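Ferritin like protein (Caulobacter vibrioides, PDB 3HL1) is a ferritin-like protein whose precise function is not established but which probably binds metal within a bundle of helices, as its relatives do. Local coordinates at residues N66-P77 / F273-F284. Residues are numbered along the deposited sequence; the frame is centred on the assembly and turned at random.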
loop_
_atom_site.group_PDB
_atom_site.type_symbol
_atom_site.label_atom_id
_atom_site.label_comp_id
_atom_site.label_asym_id
_atom_site.label_seq_id
_atom_site.Cartn_x
_atom_site.Cartn_y
_atom_site.Cartn_z
ATOM N N ASN A 66 9.544 13.729 -2.141
ATOM C CA ASN A 66 10.596 14.333 -2.934
ATOM C C ASN A 66 10.496 15.856 -3.055
ATOM O O ASN A 66 11.538 16.561 -3.055
ATOM C CB ASN A 66 10.760 13.680 -4.325
ATOM C CG ASN A 66 11.663 12.499 -4.290
ATOM O OD1 ASN A 66 12.863 12.615 -3.993
ATOM N ND2 ASN A 66 11.094 11.324 -4.518
ATOM N N ALA A 67 9.287 16.366 -3.182
ATOM C CA ALA A 67 9.061 17.813 -3.185
ATOM C C ALA A 67 9.589 18.469 -1.895
ATOM O O ALA A 67 10.101 19.593 -1.961
ATOM C CB ALA A 67 7.609 18.140 -3.332
ATOM N N TYR A 68 9.485 17.767 -0.748
ATOM C CA TYR A 68 10.028 18.233 0.525
ATOM C C TYR A 68 11.524 17.893 0.739
ATOM O O TYR A 68 12.080 18.193 1.789
ATOM C CB TYR A 68 9.218 17.680 1.695
ATOM C CG TYR A 68 7.912 18.382 1.907
ATOM C CD1 TYR A 68 6.804 18.124 1.094
ATOM C CD2 TYR A 68 7.762 19.321 2.934
ATOM C CE1 TYR A 68 5.588 18.753 1.309
ATOM C CE2 TYR A 68 6.536 19.978 3.135
ATOM C CZ TYR A 68 5.461 19.674 2.324
ATOM O OH TYR A 68 4.255 20.330 2.504
ATOM N N GLY A 69 12.138 17.242 -0.234
ATOM C CA GLY A 69 13.550 16.929 -0.244
ATOM C C GLY A 69 13.965 15.525 0.190
ATOM O O GLY A 69 15.156 15.260 0.390
ATOM N N TYR A 70 13.001 14.632 0.387
ATOM C CA TYR A 70 13.273 13.270 0.811
ATOM C C TYR A 70 12.924 12.242 -0.269
ATOM O O TYR A 70 11.791 12.100 -0.646
ATOM C CB TYR A 70 12.466 12.938 2.067
ATOM C CG TYR A 70 12.663 11.557 2.632
ATOM C CD1 TYR A 70 13.796 11.246 3.384
ATOM C CD2 TYR A 70 11.728 10.569 2.422
ATOM C CE1 TYR A 70 13.992 9.980 3.921
ATOM C CE2 TYR A 70 11.887 9.290 2.965
ATOM C CZ TYR A 70 13.027 8.991 3.686
ATOM O OH TYR A 70 13.241 7.722 4.198
ATOM N N SER A 71 13.894 11.468 -0.702
ATOM C CA SER A 71 13.641 10.330 -1.606
ATOM C C SER A 71 13.417 9.080 -0.752
ATOM O O SER A 71 14.308 8.649 -0.044
ATOM C CB SER A 71 14.828 10.100 -2.552
ATOM O OG SER A 71 15.055 11.178 -3.414
ATOM N N PRO A 72 12.204 8.515 -0.775
ATOM C CA PRO A 72 12.015 7.281 0.009
ATOM C C PRO A 72 12.754 6.058 -0.574
ATOM O O PRO A 72 13.072 5.982 -1.780
ATOM C CB PRO A 72 10.513 7.018 -0.069
ATOM C CG PRO A 72 9.901 8.215 -0.705
ATOM C CD PRO A 72 10.965 8.928 -1.466
ATOM N N THR A 73 12.954 5.082 0.269
ATOM C CA THR A 73 13.592 3.840 -0.169
ATOM C C THR A 73 12.692 2.701 0.207
ATOM O O THR A 73 12.027 2.717 1.225
ATOM C CB THR A 73 14.944 3.649 0.539
ATOM O OG1 THR A 73 14.701 3.768 1.940
ATOM C CG2 THR A 73 15.830 4.707 0.210
ATOM N N LEU A 74 12.631 1.694 -0.627
ATOM C CA LEU A 74 11.762 0.581 -0.385
ATOM C C LEU A 74 12.528 -0.680 -0.111
ATOM O O LEU A 74 13.516 -0.977 -0.779
ATOM C CB LEU A 74 10.898 0.316 -1.599
ATOM C CG LEU A 74 9.884 1.388 -1.997
ATOM C CD1 LEU A 74 9.239 0.836 -3.312
ATOM C CD2 LEU A 74 8.875 1.712 -0.977
ATOM N N SER A 75 12.044 -1.456 0.828
ATOM C CA SER A 75 12.582 -2.786 1.053
ATOM C C SER A 75 11.429 -3.761 1.166
ATOM O O SER A 75 10.287 -3.357 1.335
ATOM C CB SER A 75 13.511 -2.802 2.262
ATOM O OG SER A 75 12.927 -2.235 3.359
ATOM N N ALA A 76 11.716 -5.044 1.065
ATOM C CA ALA A 76 10.661 -6.056 1.091
ATOM C C ALA A 76 9.891 -6.046 2.433
ATOM O O ALA A 76 10.484 -6.071 3.508
ATOM C CB ALA A 76 11.248 -7.465 0.752
ATOM N N PRO A 77 8.546 -5.962 2.371
ATOM C CA PRO A 77 7.730 -5.999 3.563
ATOM C C PRO A 77 7.722 -7.413 4.165
ATOM O O PRO A 77 7.999 -8.417 3.447
ATOM C CB PRO A 77 6.340 -5.624 3.033
ATOM C CG PRO A 77 6.513 -5.208 1.642
ATOM C CD PRO A 77 7.697 -5.910 1.154
ATOM N N PHE A 273 11.015 -9.712 -7.265
ATOM C CA PHE A 273 10.512 -8.655 -6.372
ATOM C C PHE A 273 11.659 -7.751 -5.884
ATOM O O PHE A 273 11.483 -6.544 -5.897
ATOM C CB PHE A 273 9.698 -9.223 -5.235
ATOM C CG PHE A 273 8.918 -8.188 -4.449
ATOM C CD1 PHE A 273 7.900 -7.468 -5.029
ATOM C CD2 PHE A 273 9.253 -7.919 -3.122
ATOM C CE1 PHE A 273 7.218 -6.532 -4.280
ATOM C CE2 PHE A 273 8.562 -6.975 -2.402
ATOM C CZ PHE A 273 7.599 -6.268 -3.012
ATOM N N ALA A 274 12.784 -8.349 -5.489
ATOM C CA ALA A 274 13.985 -7.617 -5.069
ATOM C C ALA A 274 14.437 -6.674 -6.203
ATOM O O ALA A 274 14.716 -5.501 -5.988
ATOM C CB ALA A 274 15.101 -8.561 -4.721
ATOM N N GLY A 275 14.507 -7.214 -7.401
ATOM C CA GLY A 275 14.885 -6.461 -8.560
ATOM C C GLY A 275 13.941 -5.346 -8.859
ATOM O O GLY A 275 14.354 -4.284 -9.249
ATOM N N PHE A 276 12.657 -5.590 -8.694
ATOM C CA PHE A 276 11.658 -4.592 -8.946
ATOM C C PHE A 276 11.730 -3.417 -7.925
ATOM O O PHE A 276 11.605 -2.242 -8.311
ATOM C CB PHE A 276 10.311 -5.218 -8.973
ATOM C CG PHE A 276 9.218 -4.258 -9.195
ATOM C CD1 PHE A 276 9.083 -3.643 -10.420
ATOM C CD2 PHE A 276 8.334 -3.962 -8.179
ATOM C CE1 PHE A 276 8.077 -2.738 -10.632
ATOM C CE2 PHE A 276 7.322 -3.059 -8.380
ATOM C CZ PHE A 276 7.192 -2.459 -9.611
ATOM N N LEU A 277 11.952 -3.737 -6.653
ATOM C CA LEU A 277 12.230 -2.702 -5.641
ATOM C C LEU A 277 13.524 -1.906 -5.963
ATOM O O LEU A 277 13.511 -0.696 -5.794
ATOM C CB LEU A 277 12.258 -3.320 -4.211
ATOM C CG LEU A 277 10.962 -3.963 -3.627
ATOM C CD1 LEU A 277 11.126 -4.270 -2.157
ATOM C CD2 LEU A 277 9.695 -3.147 -3.925
ATOM N N ASP A 278 14.597 -2.550 -6.413
ATOM C CA ASP A 278 15.793 -1.819 -6.885
ATOM C C ASP A 278 15.425 -0.816 -7.996
ATOM O O ASP A 278 15.920 0.301 -7.963
ATOM C CB ASP A 278 16.926 -2.703 -7.431
ATOM C CG ASP A 278 17.597 -3.543 -6.366
ATOM O OD1 ASP A 278 17.540 -3.250 -5.143
ATOM O OD2 ASP A 278 18.158 -4.573 -6.760
ATOM N N ILE A 279 14.593 -1.232 -8.974
ATOM C CA ILE A 279 14.164 -0.366 -10.077
ATOM C C ILE A 279 13.429 0.834 -9.434
ATOM O O ILE A 279 13.729 2.003 -9.735
ATOM C CB ILE A 279 13.279 -1.103 -11.128
ATOM C CG1 ILE A 279 14.181 -2.014 -12.012
ATOM C CG2 ILE A 279 12.507 -0.144 -12.048
ATOM C CD1 ILE A 279 13.431 -3.056 -12.772
ATOM N N LEU A 280 12.465 0.554 -8.556
ATOM C CA LEU A 280 11.710 1.639 -7.924
ATOM C C LEU A 280 12.557 2.571 -7.107
ATOM O O LEU A 280 12.273 3.776 -7.130
ATOM C CB LEU A 280 10.485 1.143 -7.132
ATOM C CG LEU A 280 9.323 0.464 -7.869
ATOM C CD1 LEU A 280 8.410 -0.195 -6.805
ATOM C CD2 LEU A 280 8.543 1.482 -8.713
ATOM N N ASN A 281 13.544 2.054 -6.363
ATOM C CA ASN A 281 14.428 2.896 -5.579
ATOM C C ASN A 281 15.139 3.925 -6.434
ATOM O O ASN A 281 15.280 5.061 -6.030
ATOM C CB ASN A 281 15.380 2.065 -4.735
ATOM C CG ASN A 281 14.685 1.481 -3.534
ATOM O OD1 ASN A 281 13.687 2.043 -3.089
ATOM N ND2 ASN A 281 15.133 0.316 -3.051
ATOM N N GLY A 282 15.569 3.520 -7.622
ATOM C CA GLY A 282 16.248 4.422 -8.535
ATOM C C GLY A 282 15.299 5.518 -8.973
ATOM O O GLY A 282 15.649 6.727 -8.939
HETATM N N MSE A 283 14.089 5.113 -9.332
HETATM C CA MSE A 283 13.039 6.035 -9.743
HETATM C C MSE A 283 12.601 7.007 -8.648
HETATM O O MSE A 283 12.345 8.191 -8.908
HETATM C CB MSE A 283 11.829 5.266 -10.266
HETATM C CG MSE A 283 12.189 4.667 -11.675
HETATM SE SE MSE A 283 10.938 3.300 -12.206
HETATM C CE MSE A 283 9.563 4.448 -12.672
ATOM N N PHE A 284 12.472 6.515 -7.435
ATOM C CA PHE A 284 12.088 7.370 -6.318
ATOM C C PHE A 284 13.206 8.331 -5.908
ATOM O O PHE A 284 12.987 9.159 -5.063
ATOM C CB PHE A 284 11.748 6.498 -5.107
ATOM C CG PHE A 284 10.449 5.780 -5.200
ATOM C CD1 PHE A 284 9.660 5.802 -6.319
ATOM C CD2 PHE A 284 10.051 4.997 -4.141
ATOM C CE1 PHE A 284 8.490 5.099 -6.374
ATOM C CE2 PHE A 284 8.864 4.315 -4.196
ATOM C CZ PHE A 284 8.102 4.355 -5.325
HETATM O O HOH W 1 15.135 5.898 -3.468
#
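The extended chain that leaves helix 42-67 through a Schellman motif at Gly-69 runs along helix 261-283, where the side-chain amide of Asn-281 pairs with both the backbone N and O of Leu-74. The positive phi of Gly-69 (99°) suits glycine, which has no CB to press on the preceding carbonyl O. Asn-281 OD1 accepts a hydrogen bond from Leu-74 N at 2.7 Å, on a lone pair in the carbonyl plane, while Asn-281 ND2 gives a nearly straight bond (175°) to Leu-74 O at 3.1 Å. Asparagine fits because one flat group offers acceptor and donor, and the paired bonds fix its rotation.

Leu-74 itself turns inward. With CG anti to its carbonyl carbon (chi1 -65°), its CD1 lies 3.6 Å from Phe-284 CE2 and 3.7 Å from Leu-280 CD1; its branched end also reaches Leu-277 and Leu-23 of helix 8-35. Farther along, Leu-277 CD1 presses on the Ser-75 to Ala-76 peptide, 3.4 Å from Ala-76 N, and Pro-77 CD meets the Phe-273 ring edge, 3.8 Å from CE2.

Near Phe-284, Asn-66 likewise uses both amide atoms: ND2 donates to Phe-284 O at 2.9 Å and to Ser-62 O, and OD1 accepts from Ser-71 OG. A water bridges Pro-72 O and Asn-281 O. Bidentate asparagine recognition of an extended backbone here joins a post-helix connection to a later helix of an all-helical, ferritin-like fold.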